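PDB 3OG2: beta-galactosidase from Trichoderma reesei, which probably hydrolyses terminal non-reducing beta-D-galactose residues from beta-D-galactosides, as a glycoside hydrolase of family 35. Local coordinates for residues V61-K66 and L589-A594; A604-T609 and P645-P650; V652-L657 and L893-Q898; E899-L904 and T983-V988. One frame throughout, in Å; residues are numbered along the deposited sequence. Where two conformers were deposited one is given.

Interaction 1. Residues V61-K66 and L589-A594; sequences VFHKIK and LIRSVA
His63 sets its CG anti to its own carbonyl carbon (chi1 -81°), Arg591 does likewise and then runs extended from CG to NE, and the two side chains cross at about a right angle. They join helix 58-66 of the TIM barrel to strand 589-596 of the beta-galactosidase domain 3, at a classic beta bulge, in which Arg591 and Ser592 are together set against Gln603 of the neighbouring strand 599-605. Arginine meets the imidazole twice. Its CB lies over one face, 3.9 Å from the centroid of the His63 ring, as a CH-pi contact, while Arg591 NH1 comes round to the edge and donates to His63 ND1 over 3.0 Å, nearly straight at 161°. That bond lies in the planes of both groups although the planes are 65° apart, and it is consistent with a histidine whose proton sits on NE2. Leu589 CD2 lies over the centre of one face of the Arg591 guanidinium and packs on Lys64 CG at 3.7 Å. Lys64 lies alongside Arg591, its NZ 4.3 Å from Arg591 NH2. The two like charges are probably offset by Asp60, which forms salt bridges with both; Lys64 NZ also bonds to Arg352 O, and Arg591 NE is paired with Asp605. Between the backbones a single water donates to His63 O and to Arg591 O, 2.8 Å from each oxygen.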
# COMPACT_ATOMS: atom_id res chain seq x y z
N VAL A 61 -9.47 2.46 -6.75
CA VAL A 61 -8.00 2.57 -6.68
C VAL A 61 -7.43 2.27 -8.04
O VAL A 61 -6.43 2.95 -8.43
CB VAL A 61 -7.57 1.67 -5.53
CG1 VAL A 61 -7.72 2.37 -4.19
CG2 VAL A 61 -8.42 0.41 -5.49
N PHE A 62 -7.92 1.34 -8.83
CA PHE A 62 -7.35 1.10 -10.16
C PHE A 62 -7.51 2.30 -11.06
O PHE A 62 -6.60 2.60 -11.85
CB PHE A 62 -7.98 -0.12 -10.83
CG PHE A 62 -7.50 -1.48 -10.38
CD1 PHE A 62 -8.37 -2.36 -9.74
CD2 PHE A 62 -6.22 -1.92 -10.59
CE1 PHE A 62 -7.93 -3.62 -9.35
CE2 PHE A 62 -5.77 -3.17 -10.20
CZ PHE A 62 -6.63 -4.05 -9.59
N HIS A 63 -8.62 3.03 -11.00
CA HIS A 63 -8.75 4.23 -11.80
C HIS A 63 -7.67 5.25 -11.45
O HIS A 63 -7.13 5.95 -12.29
CB HIS A 63 -10.09 4.93 -11.47
CG HIS A 63 -11.30 4.40 -12.12
ND1 HIS A 63 -12.57 4.63 -11.66
CD2 HIS A 63 -11.38 3.71 -13.28
CE1 HIS A 63 -13.43 4.08 -12.49
NE2 HIS A 63 -12.73 3.50 -13.49
N LYS A 64 -7.38 5.35 -10.14
CA LYS A 64 -6.39 6.34 -9.66
C LYS A 64 -4.99 5.90 -10.09
O LYS A 64 -4.15 6.76 -10.40
CB LYS A 64 -6.53 6.46 -8.14
CG LYS A 64 -7.79 7.24 -7.78
CD LYS A 64 -8.23 7.12 -6.33
CE LYS A 64 -9.44 8.04 -6.15
NZ LYS A 64 -10.08 7.89 -4.85
N ILE A 65 -4.71 4.61 -10.14
CA ILE A 65 -3.38 4.15 -10.61
C ILE A 65 -3.28 4.25 -12.12
O ILE A 65 -2.26 4.71 -12.65
CB ILE A 65 -3.16 2.73 -10.09
CG1 ILE A 65 -3.01 2.82 -8.56
CG2 ILE A 65 -1.96 2.08 -10.78
CD1 ILE A 65 -2.85 1.49 -7.88
N LYS A 66 -4.32 3.87 -12.85
CA LYS A 66 -4.30 4.00 -14.31
C LYS A 66 -4.07 5.46 -14.71
O LYS A 66 -3.38 5.75 -15.68
CB LYS A 66 -5.62 3.47 -14.87
CG LYS A 66 -5.74 3.52 -16.36
CD LYS A 66 -4.99 2.40 -17.06
CE LYS A 66 -5.35 2.45 -18.57
NZ LYS A 66 -4.61 1.35 -19.24
N LEU A 589 -9.37 14.29 -10.63
CA LEU A 589 -9.14 12.98 -11.18
C LEU A 589 -9.93 12.87 -12.49
O LEU A 589 -11.12 13.21 -12.50
CB LEU A 589 -9.61 11.86 -10.24
CG LEU A 589 -9.48 10.43 -10.75
CD1 LEU A 589 -8.01 10.05 -11.04
CD2 LEU A 589 -10.04 9.46 -9.70
N ILE A 590 -9.30 12.38 -13.56
CA ILE A 590 -10.06 11.89 -14.71
C ILE A 590 -9.96 10.38 -14.71
O ILE A 590 -8.87 9.84 -14.77
CB ILE A 590 -9.54 12.48 -16.03
CG1 ILE A 590 -9.61 14.00 -15.98
CG2 ILE A 590 -10.27 11.85 -17.19
CD1 ILE A 590 -11.02 14.59 -15.93
N ARG A 591 -11.12 9.74 -14.54
CA ARG A 591 -11.15 8.30 -14.42
C ARG A 591 -11.18 7.63 -15.77
O ARG A 591 -10.51 6.60 -15.94
CB ARG A 591 -12.41 7.85 -13.64
CG ARG A 591 -12.37 8.30 -12.18
CD ARG A 591 -13.75 7.93 -11.51
NE ARG A 591 -13.65 8.38 -10.12
CZ ARG A 591 -13.09 7.68 -9.16
NH1 ARG A 591 -12.60 6.46 -9.33
NH2 ARG A 591 -13.03 8.24 -7.95
N SER A 592 -11.96 8.13 -16.72
CA SER A 592 -12.12 7.42 -18.00
C SER A 592 -12.79 8.36 -18.97
O SER A 592 -13.42 9.35 -18.59
CB SER A 592 -13.03 6.20 -17.81
OG SER A 592 -14.35 6.57 -17.40
N VAL A 593 -12.72 8.00 -20.23
CA VAL A 593 -13.51 8.59 -21.31
C VAL A 593 -14.12 7.44 -22.11
O VAL A 593 -13.59 6.30 -22.14
CB VAL A 593 -12.68 9.49 -22.24
CG1 VAL A 593 -12.16 10.68 -21.43
CG2 VAL A 593 -11.57 8.69 -22.92
N ALA A 594 -15.22 7.76 -22.79
CA ALA A 594 -15.84 6.79 -23.69
C ALA A 594 -16.53 7.59 -24.79
O ALA A 594 -16.96 8.75 -24.58
CB ALA A 594 -16.82 5.88 -22.96
O HOH W 1 -7.97 5.99 -14.97

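Interaction 2. Residues A604-T609 and P645-P650; sequences ADFNVT and PAIEIP. With NAG (2-acetamido-2-deoxy-beta-D-glucopyranose), chain B.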
# COMPACT_ATOMS: atom_id res chain seq x y z
N ALA A 604 -15.17 11.87 -14.03
CA ALA A 604 -14.19 12.74 -13.39
C ALA A 604 -14.57 12.99 -11.92
O ALA A 604 -15.75 12.88 -11.60
CB ALA A 604 -14.16 14.07 -14.10
N ASP A 605 -13.57 13.32 -11.12
CA ASP A 605 -13.82 13.77 -9.76
C ASP A 605 -13.30 15.21 -9.62
O ASP A 605 -12.29 15.57 -10.22
CB ASP A 605 -13.15 12.92 -8.69
CG ASP A 605 -13.77 11.54 -8.57
OD1 ASP A 605 -14.34 11.00 -9.54
OD2 ASP A 605 -13.69 10.94 -7.43
N PHE A 606 -14.02 15.98 -8.81
CA PHE A 606 -13.67 17.35 -8.57
C PHE A 606 -13.63 17.65 -7.06
O PHE A 606 -14.61 17.42 -6.34
CB PHE A 606 -14.72 18.28 -9.19
CG PHE A 606 -14.86 18.04 -10.67
CD1 PHE A 606 -13.93 18.58 -11.56
CD2 PHE A 606 -15.93 17.28 -11.16
CE1 PHE A 606 -14.04 18.38 -12.93
CE2 PHE A 606 -16.03 17.09 -12.54
CZ PHE A 606 -15.10 17.62 -13.42
N ASN A 607 -12.50 18.13 -6.56
CA ASN A 607 -12.45 18.48 -5.13
C ASN A 607 -12.47 20.01 -4.96
O ASN A 607 -12.68 20.48 -3.82
CB ASN A 607 -11.25 17.90 -4.40
CG ASN A 607 -9.92 18.51 -4.83
OD1 ASN A 607 -9.78 18.99 -5.96
ND2 ASN A 607 -8.97 18.51 -3.90
N VAL A 608 -12.29 20.74 -6.05
CA VAL A 608 -12.34 22.19 -6.06
C VAL A 608 -12.97 22.57 -7.39
O VAL A 608 -13.02 21.81 -8.38
CB VAL A 608 -10.98 22.86 -5.94
CG1 VAL A 608 -10.36 22.53 -4.61
CG2 VAL A 608 -10.07 22.48 -7.10
N THR A 609 -13.46 23.81 -7.51
CA THR A 609 -14.02 24.16 -8.83
C THR A 609 -12.86 24.32 -9.79
O THR A 609 -11.72 24.71 -9.50
CB THR A 609 -14.92 25.38 -8.72
OG1 THR A 609 -14.05 26.38 -8.26
CG2 THR A 609 -16.01 25.12 -7.70
N PRO A 645 -18.29 22.23 -16.02
CA PRO A 645 -19.24 21.36 -15.31
C PRO A 645 -19.62 21.98 -13.97
O PRO A 645 -18.86 22.68 -13.27
CB PRO A 645 -18.48 20.05 -15.11
CG PRO A 645 -17.05 20.38 -15.34
CD PRO A 645 -16.99 21.57 -16.26
N ALA A 646 -20.85 21.67 -13.56
CA ALA A 646 -21.34 22.07 -12.24
C ALA A 646 -20.48 21.41 -11.18
O ALA A 646 -20.23 20.20 -11.25
CB ALA A 646 -22.80 21.64 -12.05
N ILE A 647 -19.98 22.18 -10.25
CA ILE A 647 -19.23 21.65 -9.11
C ILE A 647 -19.70 22.37 -7.86
O ILE A 647 -19.37 23.52 -7.66
CB ILE A 647 -17.69 21.82 -9.29
CG1 ILE A 647 -17.21 21.16 -10.58
CG2 ILE A 647 -16.94 21.36 -8.04
CD1 ILE A 647 -15.85 21.65 -11.01
N GLU A 648 -20.50 21.71 -7.06
CA GLU A 648 -20.89 22.25 -5.76
C GLU A 648 -20.20 21.39 -4.71
O GLU A 648 -20.33 20.15 -4.77
CB GLU A 648 -22.40 22.15 -5.62
CG GLU A 648 -23.15 22.79 -6.80
CD GLU A 648 -23.62 24.15 -6.31
OE1 GLU A 648 -24.85 24.40 -6.29
OE2 GLU A 648 -22.66 24.87 -5.96
N ILE A 649 -19.46 22.00 -3.79
CA ILE A 649 -18.85 21.23 -2.69
C ILE A 649 -19.64 21.57 -1.43
O ILE A 649 -19.59 22.73 -0.96
CB ILE A 649 -17.36 21.57 -2.54
CG1 ILE A 649 -16.58 21.38 -3.86
CG2 ILE A 649 -16.69 20.83 -1.38
CD1 ILE A 649 -16.59 19.96 -4.40
N PRO A 650 -20.46 20.66 -0.92
CA PRO A 650 -21.36 21.03 0.18
C PRO A 650 -20.65 21.00 1.52
O PRO A 650 -19.60 20.39 1.64
CB PRO A 650 -22.43 19.93 0.13
CG PRO A 650 -21.64 18.72 -0.37
CD PRO A 650 -20.64 19.25 -1.37
C1 NAG B . -7.76 19.21 -4.15
C2 NAG B . -7.12 19.54 -2.77
C3 NAG B . -5.78 20.23 -2.96
C4 NAG B . -4.87 19.29 -3.83
C5 NAG B . -5.63 18.93 -5.14
C6 NAG B . -4.86 17.86 -5.91
C7 NAG B . -8.91 20.08 -1.19
C8 NAG B . -9.71 21.18 -0.57
N2 NAG B . -7.99 20.47 -2.08
O3 NAG B . -5.17 20.34 -1.67
O4 NAG B . -3.74 20.06 -4.23
O5 NAG B . -6.85 18.29 -4.76
O6 NAG B . -5.46 17.76 -7.20
O7 NAG B . -9.15 18.87 -1.01
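Phe606 presses its ring against Ile647, while its immediate neighbour Asn607 starts its side chain away from 645-650 and carries an N-linked glycan, so that a hydrophobic contact and a sugar attachment sit back to back on two consecutive residues. The covalent bond from Asn607 ND2 to C1 of the N-acetylglucosamine measures 1.4 Å. Asn607, Val608 and Thr609 make up the Asn-X-Thr sequon, whose threonine also takes part in the packing. On the protein side no hydrogen bond links 604-609 to 645-650, and packing alone joins them. Ile647 crosses the Phe606 side chain at about a right angle. Its CG1 lies above the ring toward the rim, and with chi2 at 162° its CD1 reaches over the same ring, 4.0 Å from the centroid, in a CH-pi contact. Pro645 CG approaches the far end of the ring obliquely, 3.9 Å from Phe606 CZ. Beyond the phenyl group, Thr609 CG2 meets Ile647 CG2 at 3.9 Å near the exposed margin. Ile649 CD1 rests instead against backbone oxygens, 3.8 Å from Phe606 O and 4.0 Å from Asn607 O. The contact closes over the end of strand 599-605, before the chain re-enters the same sheet as strand 612-615: Asp605 still pairs with Leu589 of strand 589-596, Phe606 bonds through its backbone to Leu982 of strand 981-982, which its side chain also touches, Pro645 packs on Leu631 of strand 629-635, and Ile649 on Pro980.

Interaction 3. Residues V652-L657 and L893-Q898; sequences VQVPEL and LHLPAQ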
# COMPACT_ATOMS: atom_id res chain seq x y z
N VAL A 652 -20.64 19.41 5.02
CA VAL A 652 -21.14 18.14 5.50
C VAL A 652 -21.18 18.16 7.03
O VAL A 652 -20.24 18.53 7.70
CB VAL A 652 -20.25 17.04 4.94
CG1 VAL A 652 -20.12 15.85 5.86
CG2 VAL A 652 -20.84 16.65 3.56
N GLN A 653 -22.33 17.72 7.50
CA GLN A 653 -22.51 17.53 8.93
C GLN A 653 -22.63 16.02 9.19
O GLN A 653 -23.34 15.23 8.56
CB GLN A 653 -23.71 18.28 9.51
CG GLN A 653 -23.36 19.19 10.68
CD GLN A 653 -22.46 18.69 11.77
OE1 GLN A 653 -22.86 18.64 12.96
NE2 GLN A 653 -21.20 18.32 11.49
N VAL A 654 -21.87 15.61 10.18
CA VAL A 654 -22.04 14.20 10.58
C VAL A 654 -22.40 14.18 12.06
O VAL A 654 -22.21 15.16 12.80
CB VAL A 654 -20.78 13.36 10.30
CG1 VAL A 654 -20.55 13.16 8.80
CG2 VAL A 654 -19.63 14.00 11.05
N PRO A 655 -22.98 13.09 12.50
CA PRO A 655 -23.42 13.03 13.90
C PRO A 655 -22.22 13.17 14.84
O PRO A 655 -21.11 12.74 14.52
CB PRO A 655 -24.02 11.64 14.04
CG PRO A 655 -24.24 11.14 12.67
CD PRO A 655 -23.27 11.83 11.78
N GLU A 656 -22.50 13.78 15.99
CA GLU A 656 -21.62 13.82 17.15
C GLU A 656 -21.57 12.48 17.88
O GLU A 656 -22.58 12.02 18.42
CB GLU A 656 -22.11 14.90 18.13
CG GLU A 656 -22.09 16.29 17.53
CD GLU A 656 -22.58 17.34 18.50
OE1 GLU A 656 -23.64 17.97 18.24
OE2 GLU A 656 -21.85 17.49 19.52
N LEU A 657 -20.42 11.82 17.93
CA LEU A 657 -20.35 10.52 18.60
C LEU A 657 -20.65 10.62 20.09
O LEU A 657 -21.14 9.68 20.72
CB LEU A 657 -18.95 9.90 18.39
CG LEU A 657 -18.57 9.66 16.92
CD1 LEU A 657 -17.24 8.92 16.88
CD2 LEU A 657 -19.62 8.86 16.20
N LEU A 893 -26.10 7.13 9.42
CA LEU A 893 -25.47 8.09 8.52
C LEU A 893 -26.39 8.32 7.34
O LEU A 893 -27.06 7.37 6.91
CB LEU A 893 -24.15 7.56 7.94
CG LEU A 893 -23.01 7.50 8.96
CD1 LEU A 893 -21.78 6.86 8.30
CD2 LEU A 893 -22.71 8.87 9.54
N HIS A 894 -26.52 9.52 6.82
CA HIS A 894 -27.37 9.84 5.68
C HIS A 894 -26.59 10.89 4.88
O HIS A 894 -26.82 12.08 4.99
CB HIS A 894 -28.76 10.34 6.16
CG HIS A 894 -29.47 9.18 6.87
ND1 HIS A 894 -29.48 9.01 8.26
CD2 HIS A 894 -30.05 8.05 6.39
CE1 HIS A 894 -30.07 7.91 8.59
NE2 HIS A 894 -30.45 7.32 7.47
N LEU A 895 -25.59 10.44 4.16
CA LEU A 895 -24.69 11.28 3.42
C LEU A 895 -24.87 11.08 1.91
O LEU A 895 -25.26 9.98 1.49
CB LEU A 895 -23.22 10.92 3.81
CG LEU A 895 -22.86 11.27 5.26
CD1 LEU A 895 -21.52 10.63 5.63
CD2 LEU A 895 -22.81 12.77 5.47
N PRO A 896 -24.61 12.10 1.09
CA PRO A 896 -24.83 12.00 -0.37
C PRO A 896 -23.72 11.23 -1.10
O PRO A 896 -23.02 11.77 -1.95
CB PRO A 896 -24.89 13.47 -0.78
CG PRO A 896 -23.91 14.15 0.18
CD PRO A 896 -24.14 13.44 1.48
N ALA A 897 -23.64 9.95 -0.78
CA ALA A 897 -22.55 9.06 -1.28
C ALA A 897 -22.70 8.75 -2.76
O ALA A 897 -21.73 8.44 -3.45
CB ALA A 897 -22.57 7.78 -0.46
N GLN A 898 -23.92 8.85 -3.31
CA GLN A 898 -24.08 8.70 -4.73
C GLN A 898 -23.30 9.78 -5.50
O GLN A 898 -22.70 9.49 -6.52
CB GLN A 898 -25.57 8.77 -5.09
CG GLN A 898 -25.83 8.07 -6.43
CD GLN A 898 -27.32 8.27 -6.72
OE1 GLN A 898 -28.05 8.65 -5.80
NE2 GLN A 898 -27.71 8.03 -7.96
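Leu895 CD2 gathers three neighbours from 652-657: Val652 CG1 at 4.1 Å, the carbonyl oxygen Gln653 O at 4.0 Å and Val654 CG1, also at 4.0 Å. One methyl thus touches side chains two residues apart and the backbone oxygen between them. The leucine crosses Val652 at about a right angle and Val654 more obliquely. Two residues earlier, Leu893 CD2 meets the pyrrolidine ring of Pro655 at its CD, 3.8 Å away, again with the side chains at about a right angle. Leu893 CG is anti to the carbonyl carbon (chi1 -72°), and the methyl CD2 beyond it makes the contact. In the next shell, Leu893 pairs through its backbone with Gly952 and Leu895 with Tyr950, which fixes the end of strand 883-894, and both leucines pack on Leu904. An inverse gamma turn centred on Pro896, with Ala897 N bonded to Leu895 O over 2.8 Å, then bends the chain away. From the other segment Val652 touches Ile902 and Val654 touches Leu975. The irregular connection leading to strand 663-666 is thus laid across the margin of a galactose-binding-like all-beta domain, reaching strands of both its sheets. No hydrogen bond passes between the segments, so the attachment rests on dispersion and the hydrophobic effect between branched aliphatic side chains and a proline ring, with little directional constraint.

Interaction 4. Residues E899-L904 and T983-V988; sequences EYDIPL and TGRERV
Thr983 and Glu899 make the tight end of this contact. Thr983 N donates to Glu899 O over 2.9 Å at 163°, two residues along each chain from the backbone pairing of Asp901 with Ile981, and Thr983 CG2 lies 3.8 Å from Asp901 N, against the backbone of 899-901. Arg985 CG stands between the backbone N and the carbonyl carbon (chi1 72°), and the chain then runs extended to NE. Its guanidinium is covered on opposite faces: Val988 CG2, of the arginine's own segment, sits 3.6 Å above the centre of one, and Asp901 CB, from across the pair, lies toward the rim of the other. The charges, by contrast, meet loosely. Asp901 OD1 is 3.7 Å from Arg985 NH1, a long salt bridge with the oxygen well out of the guanidinium plane, the two planes only 22° apart. Waters supply the hydrogen bonds instead: one donates to Asp901 OD2 at 2.7 Å and another to Asp901 OD1, and both accept from Arg985 NH1. Arg985 NH2 turns elsewhere, to Glu945 and to Ala897 O. A further water joins Glu899 O to Thr983 O. Thr983 OG1, besides its bond to Asp605, accepts from Arg985 N at 3.1 Å. The Thr983-Glu899 bond continues the antiparallel pairing of strand 981-982 with strand 900-908, in the all-beta domain that also holds strand 883-894, and an ST turn follows it.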
# COMPACT_ATOMS: atom_id res chain seq x y z
N GLU A 899 -23.32 11.01 -5.03
CA GLU A 899 -22.68 12.12 -5.74
C GLU A 899 -21.31 12.47 -5.22
O GLU A 899 -20.55 13.08 -6.00
CB GLU A 899 -23.56 13.39 -5.68
CG GLU A 899 -24.97 13.16 -6.25
CD GLU A 899 -25.97 12.44 -5.37
OE1 GLU A 899 -25.91 12.45 -4.11
OE2 GLU A 899 -26.91 11.80 -5.92
N TYR A 900 -20.98 12.13 -3.97
CA TYR A 900 -19.75 12.60 -3.37
C TYR A 900 -19.01 11.45 -2.69
O TYR A 900 -19.64 10.59 -2.06
CB TYR A 900 -20.00 13.65 -2.26
CG TYR A 900 -20.62 14.90 -2.88
CD1 TYR A 900 -19.78 15.89 -3.36
CD2 TYR A 900 -21.98 15.04 -3.00
CE1 TYR A 900 -20.29 17.06 -3.94
CE2 TYR A 900 -22.53 16.17 -3.57
CZ TYR A 900 -21.68 17.15 -4.04
OH TYR A 900 -22.23 18.28 -4.62
N ASP A 901 -17.69 11.54 -2.77
CA ASP A 901 -16.79 10.68 -1.96
C ASP A 901 -16.44 11.50 -0.73
O ASP A 901 -15.75 12.55 -0.85
CB ASP A 901 -15.59 10.34 -2.82
CG ASP A 901 -14.51 9.55 -2.14
OD1 ASP A 901 -14.63 9.25 -0.93
OD2 ASP A 901 -13.49 9.22 -2.79
N ILE A 902 -16.84 11.07 0.44
CA ILE A 902 -16.63 11.82 1.68
C ILE A 902 -15.89 10.89 2.64
O ILE A 902 -16.54 10.11 3.34
CB ILE A 902 -17.95 12.29 2.32
CG1 ILE A 902 -18.79 13.14 1.35
CG2 ILE A 902 -17.68 13.02 3.62
CD1 ILE A 902 -20.25 13.31 1.73
N PRO A 903 -14.58 10.93 2.71
CA PRO A 903 -13.84 10.08 3.65
C PRO A 903 -14.15 10.38 5.12
O PRO A 903 -14.15 11.52 5.52
CB PRO A 903 -12.38 10.42 3.33
CG PRO A 903 -12.42 10.91 1.92
CD PRO A 903 -13.70 11.72 1.83
N LEU A 904 -14.41 9.30 5.87
CA LEU A 904 -14.73 9.42 7.31
C LEU A 904 -13.69 8.73 8.16
O LEU A 904 -13.14 7.68 7.75
CB LEU A 904 -16.10 8.79 7.60
CG LEU A 904 -17.27 9.60 6.99
CD1 LEU A 904 -18.57 8.85 7.32
CD2 LEU A 904 -17.30 11.03 7.49
N THR A 983 -17.94 13.14 -7.36
CA THR A 983 -17.30 11.95 -7.88
C THR A 983 -18.03 11.31 -9.05
O THR A 983 -19.27 11.26 -9.09
CB THR A 983 -17.09 10.91 -6.74
OG1 THR A 983 -16.29 9.84 -7.25
CG2 THR A 983 -18.40 10.26 -6.31
N GLY A 984 -17.22 10.76 -9.98
CA GLY A 984 -17.68 10.01 -11.14
C GLY A 984 -17.31 8.54 -10.98
O GLY A 984 -17.35 7.82 -11.97
N ARG A 985 -16.99 8.09 -9.75
CA ARG A 985 -16.68 6.69 -9.51
C ARG A 985 -17.87 5.81 -9.72
O ARG A 985 -19.04 6.26 -9.75
CB ARG A 985 -16.20 6.52 -8.05
CG ARG A 985 -17.37 6.68 -7.07
CD ARG A 985 -16.83 6.69 -5.64
NE ARG A 985 -17.94 7.04 -4.74
CZ ARG A 985 -17.80 7.07 -3.41
NH1 ARG A 985 -16.64 6.77 -2.83
NH2 ARG A 985 -18.85 7.41 -2.66
N GLU A 986 -17.63 4.50 -9.81
CA GLU A 986 -18.71 3.53 -9.76
C GLU A 986 -19.17 3.42 -8.31
O GLU A 986 -18.41 3.57 -7.35
CB GLU A 986 -18.25 2.16 -10.26
CG GLU A 986 -17.83 2.12 -11.71
CD GLU A 986 -18.81 2.51 -12.77
OE1 GLU A 986 -19.96 2.04 -12.67
OE2 GLU A 986 -18.50 3.27 -13.72
N ARG A 987 -20.46 3.18 -8.12
CA ARG A 987 -21.06 3.21 -6.80
C ARG A 987 -20.47 2.16 -5.87
O ARG A 987 -20.13 1.05 -6.29
CB ARG A 987 -22.60 3.01 -6.95
CG ARG A 987 -23.25 4.33 -7.41
CD ARG A 987 -24.72 4.49 -7.14
NE ARG A 987 -25.50 4.60 -8.34
CZ ARG A 987 -25.32 4.64 -9.64
NH1 ARG A 987 -24.15 4.57 -10.25
NH2 ARG A 987 -26.43 4.77 -10.39
N VAL A 988 -20.37 2.55 -4.60
CA VAL A 988 -19.85 1.68 -3.55
C VAL A 988 -20.99 0.91 -2.89
O VAL A 988 -21.93 1.49 -2.40
CB VAL A 988 -19.10 2.47 -2.47
CG1 VAL A 988 -18.48 1.53 -1.42
CG2 VAL A 988 -18.01 3.35 -3.06
O HOH W 2 -21.23 13.34 -8.73
O HOH W 3 -13.88 6.73 -3.68
O HOH W 4 -16.11 7.25 0.21

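From the N terminus the four contacts follow one another in series; none encloses or crosses another. Interaction 1 closes the longest loop, 522 residues, bringing domain 3 back onto the TIM barrel. Interaction 2 then closes a short excursion within the domain 3 sheet, interaction 3 spans 235 residues between the connection after that sheet and an all-beta domain, and interaction 4 returns the C-terminal part to strand 900-908. They nevertheless touch in space. Asp605 bridges interactions 1 and 4, Glu648 O of interaction 2 bonds to Tyr900 OH, and Ala897 O of interaction 3 bonds to Arg985 NH2 of interaction 4. Barrel, domain 3 and the all-beta domain thus share one junction.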